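Local coordinates for putative outer membrane protein (LpxR) (Salmonella typhimurium, PDB 3FID) that probably removes acyl chains from the lipid A part of lipopolysaccharide in the bacterial outer membrane, as a zinc-binding beta-barrel deacylase, at residues A[92-98]-A[191-196]; A[214-220]-A[258-264]; A[134-138]-A[236-242]; A[58-63]-A[76-81]. All coordinates share one frame. Residues are numbered along the deposited sequence.

In the fold
The four contacts fall into two touching pairs on opposite sides of the centre of a curled antiparallel barrel. Interactions 1 and 2, with centres about 17 Å apart, meet where Phe193 O lies 2.9 Å from Lys218 NZ, a probable hydrogen bond that ties helix 191-194 to the wall formed by strands 215-228 and 251-263; detergent lies against both contacts. Interactions 3 and 4, with centres about 11 Å apart, join through Ile137 N and Phe79 O (3.0 Å), where the loops pack against the end of a strand pair. Strand 80-94 serves both interaction 4, beside zinc ligand His84, and interaction 1; these two lie about 35 Å apart, centre to centre.

Interaction 1. Residues A[92-98]-A[191-196]; sequences LATNWLR and KTFNSD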
# COMPACT_ATOMS: atom_id res chain seq x y z
N LEU A 92 -12.39 16.88 -3.44
CA LEU A 92 -12.82 17.70 -2.32
C LEU A 92 -14.29 18.07 -2.56
O LEU A 92 -14.60 18.87 -3.44
CB LEU A 92 -11.95 18.96 -2.18
CG LEU A 92 -10.45 18.73 -1.95
CD1 LEU A 92 -9.77 20.04 -1.66
CD2 LEU A 92 -10.19 17.76 -0.80
N ALA A 93 -15.19 17.44 -1.82
CA ALA A 93 -16.63 17.75 -1.91
C ALA A 93 -16.88 19.16 -1.40
O ALA A 93 -17.70 19.92 -1.98
CB ALA A 93 -17.45 16.76 -1.13
N THR A 94 -16.17 19.50 -0.33
CA THR A 94 -16.18 20.84 0.25
C THR A 94 -14.80 21.13 0.89
O THR A 94 -13.89 20.31 0.76
CB THR A 94 -17.30 20.88 1.31
OG1 THR A 94 -17.24 22.11 2.03
CG2 THR A 94 -17.10 19.76 2.27
N ASN A 95 -14.64 22.27 1.57
CA ASN A 95 -13.41 22.59 2.34
C ASN A 95 -13.19 21.71 3.58
O ASN A 95 -12.13 21.75 4.20
CB ASN A 95 -13.38 24.06 2.80
CG ASN A 95 -12.53 24.97 1.89
OD1 ASN A 95 -12.34 24.73 0.68
ND2 ASN A 95 -12.03 26.06 2.47
N TRP A 96 -14.21 20.93 3.92
CA TRP A 96 -14.19 20.11 5.13
C TRP A 96 -14.36 18.60 4.85
O TRP A 96 -14.39 17.82 5.79
CB TRP A 96 -15.24 20.58 6.15
CG TRP A 96 -16.62 20.62 5.58
CD1 TRP A 96 -17.21 21.68 4.94
CD2 TRP A 96 -17.60 19.55 5.59
NE1 TRP A 96 -18.50 21.34 4.54
CE2 TRP A 96 -18.76 20.05 4.93
CE3 TRP A 96 -17.61 18.24 6.09
CZ2 TRP A 96 -19.92 19.27 4.75
CZ3 TRP A 96 -18.78 17.46 5.92
CH2 TRP A 96 -19.91 17.99 5.25
N LEU A 97 -14.47 18.21 3.57
CA LEU A 97 -14.68 16.80 3.20
C LEU A 97 -13.88 16.43 1.95
O LEU A 97 -13.96 17.12 0.94
CB LEU A 97 -16.15 16.51 2.93
CG LEU A 97 -16.49 15.02 3.01
CD1 LEU A 97 -17.05 14.68 4.39
CD2 LEU A 97 -17.43 14.56 1.92
N ARG A 98 -13.12 15.34 2.03
CA ARG A 98 -12.56 14.68 0.84
C ARG A 98 -13.19 13.29 0.68
O ARG A 98 -13.39 12.58 1.67
CB ARG A 98 -11.03 14.58 0.92
CG ARG A 98 -10.40 13.73 -0.20
CD ARG A 98 -8.90 13.54 -0.01
NE ARG A 98 -8.12 14.77 -0.17
CZ ARG A 98 -7.80 15.33 -1.34
NH1 ARG A 98 -7.07 16.43 -1.35
NH2 ARG A 98 -8.25 14.82 -2.49
N LYS A 191 -2.65 22.99 1.64
CA LYS A 191 -3.88 22.48 2.25
C LYS A 191 -4.47 21.23 1.54
O LYS A 191 -4.90 20.27 2.21
CB LYS A 191 -4.94 23.61 2.34
CG LYS A 191 -6.36 23.11 2.63
CD LYS A 191 -7.40 24.26 2.58
CE LYS A 191 -8.75 23.79 3.09
NZ LYS A 191 -8.81 23.81 4.57
N THR A 192 -4.49 21.25 0.20
CA THR A 192 -5.12 20.17 -0.58
C THR A 192 -4.28 18.88 -0.43
O THR A 192 -4.83 17.80 -0.16
CB THR A 192 -5.23 20.54 -2.08
OG1 THR A 192 -6.04 21.73 -2.22
CG2 THR A 192 -5.91 19.40 -2.88
N PHE A 193 -2.97 19.02 -0.62
CA PHE A 193 -2.03 17.89 -0.52
C PHE A 193 -2.06 17.30 0.89
O PHE A 193 -2.07 16.07 1.06
CB PHE A 193 -0.61 18.34 -0.94
CG PHE A 193 0.44 17.21 -0.96
CD1 PHE A 193 0.10 15.89 -1.35
CD2 PHE A 193 1.77 17.48 -0.63
CE1 PHE A 193 1.09 14.87 -1.38
CE2 PHE A 193 2.74 16.49 -0.68
CZ PHE A 193 2.40 15.17 -1.03
N ASN A 194 -2.11 18.16 1.90
CA ASN A 194 -2.14 17.65 3.28
C ASN A 194 -3.27 16.67 3.57
O ASN A 194 -3.07 15.73 4.36
CB ASN A 194 -2.18 18.80 4.29
CG ASN A 194 -0.81 19.36 4.58
OD1 ASN A 194 0.21 18.91 4.05
ND2 ASN A 194 -0.77 20.39 5.45
N SER A 195 -4.46 16.90 2.98
CA SER A 195 -5.62 16.00 3.23
C SER A 195 -5.64 14.78 2.32
O SER A 195 -6.51 13.93 2.46
CB SER A 195 -6.97 16.75 3.12
OG SER A 195 -7.27 17.04 1.77
N ASP A 196 -4.67 14.68 1.40
CA ASP A 196 -4.70 13.64 0.38
C ASP A 196 -3.99 12.41 0.98
O ASP A 196 -2.80 12.20 0.74
CB ASP A 196 -3.97 14.13 -0.90
CG ASP A 196 -4.20 13.23 -2.10
OD1 ASP A 196 -5.22 12.50 -2.12
OD2 ASP A 196 -3.36 13.27 -3.02
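Arg98 lays one face of its guanidinium over Asp196 CA, with NE 3.6 Å from that carbon, while its edge meets the end of helix 191-194. There Ser195 OG accepts hydrogen bonds from both Arg98 NE (3.1 Å) and Arg98 NH1 (3.2 Å). Arg98 NH1 also reaches Thr192 O at 2.9 Å, though the bond is weak. A flat, multi-donor cation suits this place, where carbonyls at the end of a short helix can accept from a side chain. Asp196 adds a long salt bridge, its OD1 3.8 Å from Arg98 NH2 and well out of the guanidinium plane, so no N-H points at it; its stronger partner is Arg204. Arg98 NH2 is also hydrogen-bonded to Asn90, so the donors of the buried guanidinium are satisfied from several directions. Leu92 supplies apolar cover, CD1 lying 4.1 Å from Thr192 CG2. Farther out, the aliphatic part of Lys191 runs along Asn95, with CE 4.0 Å from Asn95 ND2. Trp96 points away from the helix and, like Leu97, touches bound detergent. Arg98 and Leu97 thus face opposite sides of one strand, polar inward and apolar outward, as is typical of an outer-membrane beta-barrel wall, here with a short helix packed inside.

Interaction 2. Residues A[214-220]-A[258-264]; sequences GLIYKVF and GATIGYS. With CXE (pentaethylene glycol monodecyl ether), chain K; CXE (pentaethylene glycol monodecyl ether), chain J.
Two glycine CA atoms make CH-pi contacts with ring faces of the opposite segment, one towards each end of the pairing. Phe220, with chi1 p, folds its ring over Gly258, whose CA is 3.9 Å from the ring centroid; a CB there would clash. Tyr263, with chi1 t, covers Gly214 CA at 3.8 Å from its centroid, and Gly214 adopts phi/psi 82/-133, which suits only glycine. Strands 215-220 and 258-263 run antiparallel (175°, axes 4.6 Å apart). The hydrogen-bonded pairs are Ile216-Gly262, Lys218-Thr260 and Phe220-Gly258, each with two N-to-O bonds of 2.9-3.0 Å; Leu215-Tyr263, Tyr217-Ile261 and Val219-Ala259 are non-hydrogen-bonded. Ser264 N donates a hydrogen bond to Gly214 O (2.9 Å), and Gly214 N one to Ser264 OG (3.0 Å). The face of Val219 and Ala259 turns to detergent, with Val219 CG1 3.6 Å from C4 of CXE K. Extended Lys218, reaching Asn197, and Thr260 share the other face with Ile216 and Phe220. Such antiparallel pairing, apolar and aromatic towards detergent, is characteristic of a transmembrane beta-barrel wall.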
# COMPACT_ATOMS: atom_id res chain seq x y z
N GLY A 214 6.05 25.28 -7.42
CA GLY A 214 7.31 25.53 -6.74
C GLY A 214 7.58 24.49 -5.66
O GLY A 214 7.43 23.29 -5.90
N LEU A 215 7.98 24.96 -4.48
CA LEU A 215 8.25 24.10 -3.33
C LEU A 215 6.97 23.44 -2.81
O LEU A 215 5.95 24.09 -2.58
CB LEU A 215 8.92 24.88 -2.18
CG LEU A 215 9.32 24.11 -0.90
CD1 LEU A 215 10.55 23.19 -1.08
CD2 LEU A 215 9.50 25.05 0.28
N ILE A 216 7.07 22.14 -2.62
CA ILE A 216 6.02 21.38 -1.99
C ILE A 216 6.66 20.53 -0.91
O ILE A 216 7.77 19.96 -1.09
CB ILE A 216 5.23 20.55 -3.02
CG1 ILE A 216 3.92 20.02 -2.41
CG2 ILE A 216 6.11 19.40 -3.60
CD1 ILE A 216 2.96 19.49 -3.44
N TYR A 217 6.02 20.50 0.25
CA TYR A 217 6.46 19.59 1.32
C TYR A 217 5.33 19.15 2.24
O TYR A 217 4.33 19.86 2.41
CB TYR A 217 7.63 20.15 2.13
CG TYR A 217 7.28 21.31 3.00
CD1 TYR A 217 7.45 22.64 2.54
CD2 TYR A 217 6.77 21.11 4.29
CE1 TYR A 217 7.11 23.72 3.33
CE2 TYR A 217 6.44 22.18 5.10
CZ TYR A 217 6.59 23.47 4.62
OH TYR A 217 6.24 24.51 5.46
N LYS A 218 5.49 17.97 2.84
CA LYS A 218 4.45 17.39 3.67
C LYS A 218 5.10 16.37 4.58
O LYS A 218 5.99 15.65 4.13
CB LYS A 218 3.38 16.72 2.79
CG LYS A 218 2.28 15.96 3.57
CD LYS A 218 1.20 15.38 2.65
CE LYS A 218 0.22 14.50 3.48
NZ LYS A 218 -0.80 13.90 2.56
N VAL A 219 4.72 16.35 5.87
CA VAL A 219 5.16 15.33 6.80
C VAL A 219 3.91 14.81 7.48
O VAL A 219 3.03 15.59 7.80
CB VAL A 219 6.15 15.86 7.85
CG1 VAL A 219 6.64 14.73 8.71
CG2 VAL A 219 7.37 16.58 7.18
N PHE A 220 3.80 13.50 7.68
CA PHE A 220 2.53 12.96 8.16
C PHE A 220 2.74 11.70 8.98
O PHE A 220 3.78 11.02 8.86
CB PHE A 220 1.55 12.64 7.00
CG PHE A 220 2.03 11.52 6.13
CD1 PHE A 220 2.91 11.77 5.07
CD2 PHE A 220 1.68 10.20 6.42
CE1 PHE A 220 3.41 10.72 4.29
CE2 PHE A 220 2.17 9.15 5.65
CZ PHE A 220 3.06 9.41 4.58
N GLY A 258 5.57 9.36 7.16
CA GLY A 258 6.34 9.70 5.98
C GLY A 258 6.40 11.16 5.63
O GLY A 258 5.95 12.01 6.39
N ALA A 259 6.97 11.44 4.46
CA ALA A 259 7.19 12.82 4.00
C ALA A 259 7.31 12.88 2.48
O ALA A 259 7.68 11.89 1.81
CB ALA A 259 8.47 13.41 4.63
N THR A 260 7.00 14.07 1.95
CA THR A 260 7.27 14.44 0.57
C THR A 260 8.05 15.76 0.52
O THR A 260 7.74 16.69 1.27
CB THR A 260 5.98 14.62 -0.19
OG1 THR A 260 5.29 13.38 -0.22
CG2 THR A 260 6.23 15.15 -1.67
N ILE A 261 9.06 15.83 -0.34
CA ILE A 261 9.71 17.09 -0.62
C ILE A 261 9.90 17.19 -2.13
O ILE A 261 10.35 16.24 -2.79
CB ILE A 261 11.05 17.27 0.17
CG1 ILE A 261 11.53 18.75 0.09
CG2 ILE A 261 12.12 16.28 -0.31
CD1 ILE A 261 13.00 19.00 0.56
N GLY A 262 9.50 18.32 -2.69
CA GLY A 262 9.65 18.51 -4.10
C GLY A 262 9.76 19.96 -4.52
O GLY A 262 9.57 20.87 -3.72
N TYR A 263 10.07 20.15 -5.79
CA TYR A 263 10.05 21.45 -6.41
C TYR A 263 9.57 21.22 -7.81
O TYR A 263 10.18 20.44 -8.53
CB TYR A 263 11.43 22.14 -6.40
CG TYR A 263 11.26 23.63 -6.71
CD1 TYR A 263 11.17 24.08 -8.02
CD2 TYR A 263 11.12 24.56 -5.68
CE1 TYR A 263 10.97 25.43 -8.31
CE2 TYR A 263 10.93 25.92 -5.96
CZ TYR A 263 10.86 26.34 -7.27
OH TYR A 263 10.66 27.69 -7.55
N SER A 264 8.45 21.85 -8.17
CA SER A 264 7.92 21.78 -9.53
C SER A 264 9.06 21.60 -10.53
O SER A 264 9.97 22.44 -10.58
CB SER A 264 7.17 23.07 -9.88
OG SER A 264 5.83 23.01 -9.44
C1 CXE K . 2.74 16.07 11.98
C2 CXE K . 3.15 14.70 11.50
C3 CXE K . 4.12 14.01 12.47
C4 CXE K . 5.58 14.36 12.18
C5 CXE K . 6.59 13.61 13.03
C6 CXE K . 7.81 13.24 12.19
C7 CXE K . 9.14 13.25 12.94
C8 CXE K . 10.26 12.79 12.02
C9 CXE K . 11.59 12.59 12.73
C10 CXE K . 12.68 12.21 11.73
O11 CXE K . 13.97 12.25 12.35
C12 CXE K . 14.98 11.67 11.53
C13 CXE K . 16.19 11.26 12.36
O14 CXE K . 17.17 10.61 11.54
C15 CXE K . 17.83 9.52 12.19
C16 CXE K . 16.94 8.27 12.15
O17 CXE K . 17.67 7.11 12.55
C18 CXE K . 17.16 6.53 13.75
C19 CXE K . 18.18 5.56 14.33
O20 CXE K . 19.35 5.58 13.52
C1 CXE J . 8.87 11.15 8.53
C2 CXE J . 9.93 10.53 7.65
C3 CXE J . 11.25 10.52 8.39
C4 CXE J . 12.30 9.73 7.62
C5 CXE J . 13.64 9.83 8.32
C6 CXE J . 14.66 8.95 7.61
C7 CXE J . 16.10 9.32 7.95
C8 CXE J . 17.04 8.77 6.89
C9 CXE J . 18.41 8.44 7.46
C10 CXE J . 19.32 7.94 6.35
O11 CXE J . 20.66 8.16 6.77
C12 CXE J . 21.63 7.78 5.79
C13 CXE J . 22.99 7.74 6.47

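Interaction 3. Residues A[134-138]-A[236-242]; sequences QDQIE and GKTLQTK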
# COMPACT_ATOMS: atom_id res chain seq x y z
N GLN A 134 6.18 -22.72 -6.60
CA GLN A 134 5.44 -23.83 -7.24
C GLN A 134 4.15 -24.12 -6.47
O GLN A 134 3.20 -24.64 -7.04
CB GLN A 134 6.31 -25.12 -7.35
CG GLN A 134 6.75 -25.74 -6.03
CD GLN A 134 7.75 -26.91 -6.17
OE1 GLN A 134 7.69 -27.70 -7.12
NE2 GLN A 134 8.67 -27.04 -5.20
N ASP A 135 4.15 -23.79 -5.18
CA ASP A 135 2.98 -24.02 -4.32
C ASP A 135 2.27 -22.69 -3.97
O ASP A 135 1.65 -22.56 -2.91
CB ASP A 135 3.42 -24.82 -3.07
CG ASP A 135 2.26 -25.46 -2.34
OD1 ASP A 135 1.23 -25.76 -2.99
OD2 ASP A 135 2.40 -25.69 -1.12
N GLN A 136 2.38 -21.69 -4.86
CA GLN A 136 1.71 -20.39 -4.64
C GLN A 136 0.19 -20.48 -4.61
O GLN A 136 -0.38 -21.50 -5.00
CB GLN A 136 2.19 -19.36 -5.69
CG GLN A 136 1.72 -19.59 -7.15
CD GLN A 136 2.25 -18.49 -8.06
OE1 GLN A 136 1.95 -17.32 -7.85
NE2 GLN A 136 3.06 -18.85 -9.06
N ILE A 137 -0.48 -19.42 -4.13
CA ILE A 137 -1.93 -19.32 -4.19
C ILE A 137 -2.44 -19.40 -5.64
O ILE A 137 -1.91 -18.74 -6.52
CB ILE A 137 -2.48 -18.03 -3.48
CG1 ILE A 137 -2.01 -17.99 -2.00
CG2 ILE A 137 -4.00 -17.93 -3.58
CD1 ILE A 137 -2.52 -19.15 -1.09
N GLU A 138 -3.46 -20.21 -5.86
CA GLU A 138 -4.04 -20.43 -7.20
C GLU A 138 -4.88 -19.25 -7.69
O GLU A 138 -5.37 -18.44 -6.88
CB GLU A 138 -4.91 -21.67 -7.18
CG GLU A 138 -6.25 -21.48 -6.51
CD GLU A 138 -7.05 -22.79 -6.40
OE1 GLU A 138 -8.08 -22.80 -5.70
OE2 GLU A 138 -6.63 -23.80 -6.99
N GLY A 236 -6.98 -18.09 0.10
CA GLY A 236 -6.92 -18.91 -1.10
C GLY A 236 -6.21 -20.24 -0.88
O GLY A 236 -5.47 -20.41 0.09
N LYS A 237 -6.39 -21.16 -1.81
CA LYS A 237 -5.82 -22.48 -1.72
C LYS A 237 -4.53 -22.55 -2.55
O LYS A 237 -4.46 -22.00 -3.65
CB LYS A 237 -6.89 -23.46 -2.26
CG LYS A 237 -6.60 -24.93 -2.06
CD LYS A 237 -7.72 -25.77 -2.72
CE LYS A 237 -7.28 -26.27 -4.10
NZ LYS A 237 -8.33 -27.11 -4.75
N THR A 238 -3.50 -23.22 -2.02
CA THR A 238 -2.20 -23.36 -2.71
C THR A 238 -2.27 -24.34 -3.89
O THR A 238 -3.08 -25.26 -3.88
CB THR A 238 -1.12 -23.90 -1.75
OG1 THR A 238 -1.56 -25.17 -1.21
CG2 THR A 238 -0.84 -22.89 -0.61
N LEU A 239 -1.38 -24.16 -4.88
CA LEU A 239 -1.42 -24.93 -6.14
C LEU A 239 -1.22 -26.44 -6.00
O LEU A 239 -1.95 -27.23 -6.60
CB LEU A 239 -0.37 -24.41 -7.13
CG LEU A 239 -0.68 -23.19 -7.98
CD1 LEU A 239 0.57 -22.84 -8.80
CD2 LEU A 239 -1.87 -23.49 -8.91
N GLN A 240 -0.23 -26.82 -5.18
CA GLN A 240 0.22 -28.20 -5.04
C GLN A 240 -0.18 -28.88 -3.74
O GLN A 240 -0.65 -30.02 -3.75
CB GLN A 240 1.73 -28.27 -5.18
CG GLN A 240 2.25 -27.82 -6.52
CD GLN A 240 3.73 -27.91 -6.53
OE1 GLN A 240 4.38 -27.88 -5.48
NE2 GLN A 240 4.30 -28.03 -7.72
N THR A 241 0.01 -28.21 -2.60
CA THR A 241 -0.46 -28.78 -1.33
C THR A 241 -1.95 -28.62 -1.14
O THR A 241 -2.53 -29.23 -0.23
CB THR A 241 0.30 -28.23 -0.10
OG1 THR A 241 0.33 -26.79 -0.14
CG2 THR A 241 1.72 -28.74 -0.07
N LYS A 242 -2.59 -27.78 -1.95
CA LYS A 242 -4.05 -27.58 -1.91
C LYS A 242 -4.62 -27.24 -0.53
O LYS A 242 -5.67 -27.76 -0.13
CB LYS A 242 -4.79 -28.80 -2.50
CG LYS A 242 -4.50 -29.02 -3.96
CD LYS A 242 -5.24 -30.23 -4.50
CE LYS A 242 -4.96 -30.39 -5.98
NZ LYS A 242 -3.49 -30.47 -6.22
O HOH W 1 -8.36 -20.71 -4.14
O HOH W 2 -4.95 -25.67 -6.03
O HOH W 3 -9.87 -24.77 -5.21
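Gln134 begins the contact loosely: its OE1 takes a weak hydrogen bond from Gln240 NE2 at 3.5 Å, while its NE2 is hydrogen-bonded to Pro70 O. Asp135 OD1 accepts both Gln240 N and Thr241 N, each at 2.8 Å, and Thr241 OG1 donates to Asp135 OD2, the oxygens 2.5 Å apart; a carboxylate is ideal where a turn presents consecutive NH groups. Thr238 OG1 in turn donates to Thr241 OG1 (2.7 Å). At Gln136 the backbone takes over, O accepting Leu239 N at 2.8 Å. These are two irregular loops beyond the strands of the outer-membrane barrel, joined by a single beta bridge between Ile137 and Thr238 (CA to CA 4.3 Å). Ile137 lies against Gly236, CD1 being 3.4 Å from Gly236 O; a CB on the glycine would collide with Ile137 CG2. Glu138 N donates a hydrogen bond to Lys237 O at 3.0 Å, and its carboxylate works through water: water 3 links Glu138 OE1 (2.7 Å) to Lys237 NZ (2.8 Å).

Interaction 4. Residues A[58-63]-A[76-81]; sequences DIYSPS and DRAFSA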
# COMPACT_ATOMS: atom_id res chain seq x y z
N ASP A 58 1.85 -6.44 -6.63
CA ASP A 58 2.32 -6.63 -5.27
C ASP A 58 2.55 -8.11 -5.00
O ASP A 58 1.76 -8.93 -5.46
CB ASP A 58 1.27 -6.08 -4.33
CG ASP A 58 1.12 -4.59 -4.50
OD1 ASP A 58 2.15 -3.90 -4.31
OD2 ASP A 58 0.00 -4.16 -4.84
N ILE A 59 3.65 -8.41 -4.30
CA ILE A 59 4.14 -9.78 -4.10
C ILE A 59 4.22 -10.02 -2.58
O ILE A 59 4.73 -9.17 -1.84
CB ILE A 59 5.52 -9.96 -4.75
CG1 ILE A 59 5.46 -9.56 -6.24
CG2 ILE A 59 6.05 -11.45 -4.59
CD1 ILE A 59 6.81 -9.75 -6.96
N TYR A 60 3.68 -11.17 -2.16
CA TYR A 60 3.53 -11.56 -0.76
C TYR A 60 4.26 -12.88 -0.55
O TYR A 60 4.34 -13.69 -1.48
CB TYR A 60 2.05 -11.68 -0.35
CG TYR A 60 1.37 -10.34 -0.54
CD1 TYR A 60 1.52 -9.33 0.40
CD2 TYR A 60 0.64 -10.06 -1.70
CE1 TYR A 60 0.95 -8.05 0.22
CE2 TYR A 60 0.06 -8.79 -1.90
CZ TYR A 60 0.23 -7.80 -0.93
OH TYR A 60 -0.31 -6.54 -1.09
N SER A 61 4.79 -13.07 0.65
CA SER A 61 5.85 -14.08 0.89
C SER A 61 5.70 -14.70 2.29
O SER A 61 5.24 -14.01 3.22
CB SER A 61 7.23 -13.42 0.75
OG SER A 61 8.29 -14.37 0.98
N PRO A 62 6.09 -16.00 2.45
CA PRO A 62 6.32 -16.55 3.80
C PRO A 62 7.51 -15.80 4.45
O PRO A 62 8.25 -15.09 3.75
CB PRO A 62 6.74 -18.02 3.57
CG PRO A 62 6.71 -18.26 2.13
CD PRO A 62 6.34 -16.99 1.39
N SER A 63 7.71 -15.99 5.74
CA SER A 63 8.72 -15.23 6.47
C SER A 63 9.85 -16.14 6.92
O SER A 63 9.65 -17.36 7.08
CB SER A 63 8.09 -14.51 7.68
OG SER A 63 7.23 -13.46 7.26
N ASP A 76 1.95 -20.25 7.95
CA ASP A 76 2.55 -19.03 7.37
C ASP A 76 1.88 -18.79 6.03
O ASP A 76 1.29 -19.72 5.43
CB ASP A 76 4.08 -19.18 7.20
CG ASP A 76 4.83 -17.83 7.05
OD1 ASP A 76 4.21 -16.74 6.96
OD2 ASP A 76 6.08 -17.88 7.01
N ARG A 77 1.91 -17.55 5.55
CA ARG A 77 1.31 -17.29 4.25
C ARG A 77 2.10 -18.01 3.15
O ARG A 77 3.32 -18.17 3.23
CB ARG A 77 1.15 -15.78 3.97
CG ARG A 77 2.41 -15.01 3.83
CD ARG A 77 2.19 -13.52 4.20
NE ARG A 77 1.13 -12.91 3.43
CZ ARG A 77 0.38 -11.89 3.82
NH1 ARG A 77 0.50 -11.35 5.04
NH2 ARG A 77 -0.56 -11.44 3.01
N ALA A 78 1.38 -18.47 2.14
CA ALA A 78 1.98 -18.98 0.92
C ALA A 78 2.53 -17.81 0.10
O ALA A 78 2.07 -16.68 0.27
CB ALA A 78 0.90 -19.68 0.11
N PHE A 79 3.46 -18.09 -0.82
CA PHE A 79 3.79 -17.12 -1.87
C PHE A 79 2.50 -16.75 -2.66
O PHE A 79 1.67 -17.62 -2.98
CB PHE A 79 4.89 -17.65 -2.81
CG PHE A 79 6.29 -17.52 -2.25
CD1 PHE A 79 6.96 -16.29 -2.27
CD2 PHE A 79 6.95 -18.62 -1.72
CE1 PHE A 79 8.27 -16.16 -1.74
CE2 PHE A 79 8.27 -18.54 -1.20
CZ PHE A 79 8.93 -17.32 -1.20
N SER A 80 2.33 -15.47 -2.96
CA SER A 80 1.25 -15.02 -3.85
C SER A 80 1.59 -13.68 -4.50
O SER A 80 2.51 -12.99 -4.08
CB SER A 80 -0.11 -14.92 -3.11
OG SER A 80 -0.10 -13.85 -2.16
N ALA A 81 0.86 -13.31 -5.54
CA ALA A 81 0.96 -11.95 -6.07
C ALA A 81 -0.40 -11.44 -6.54
O ALA A 81 -1.29 -12.22 -6.90
CB ALA A 81 2.02 -11.86 -7.20
O HOH W 4 5.07 -14.22 6.03
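Backbone hydrogen bonds define the start of this pairing: Tyr60 N to Ser80 O at 2.9 Å and Ser80 N to Tyr60 O at 3.1 Å make Tyr60-Ser80 a hydrogen-bonded antiparallel pair, next to the non-hydrogen-bonded pair Ile59-Ala81. Beyond Tyr60 the regular bonding stops and side chains take over. Polar links dominate at the far end: Ser63 N donates to Asp76 OD2 (2.8 Å), and water 4 joins Ser61 O (2.8 Å), Ser63 OG (2.6 Å) and Asp76 OD1 (2.8 Å). Ser63 OG is also hydrogen-bonded to Gly31 N. An aspartate fits here because one oxygen takes the amide and the other the water. This is the point where two neighbouring strands of the barrel, 49-60 and 80-94, part into their long connecting loop; Asp58, on the first of them, hydrogen-bonds His84, a zinc ligand on the second, and its carboxylate also hydrogen-bonds Tyr33 and forms a salt bridge with Arg205. Apolar contacts are made at two places. Past the paired strands, Pro62 CD sits almost squarely over the Phe79 ring, 3.4 Å from its centroid, a CH-pi contact made by hydrogens that project from a rigid ring; at the strand end, Ile59 CG1 meets the small Ala81 CB at 4.2 Å. The aliphatic part of Arg77 packs on Ser61 O (CG 3.1 Å), while its guanidinium forms salt bridges with Asp32 and Glu278.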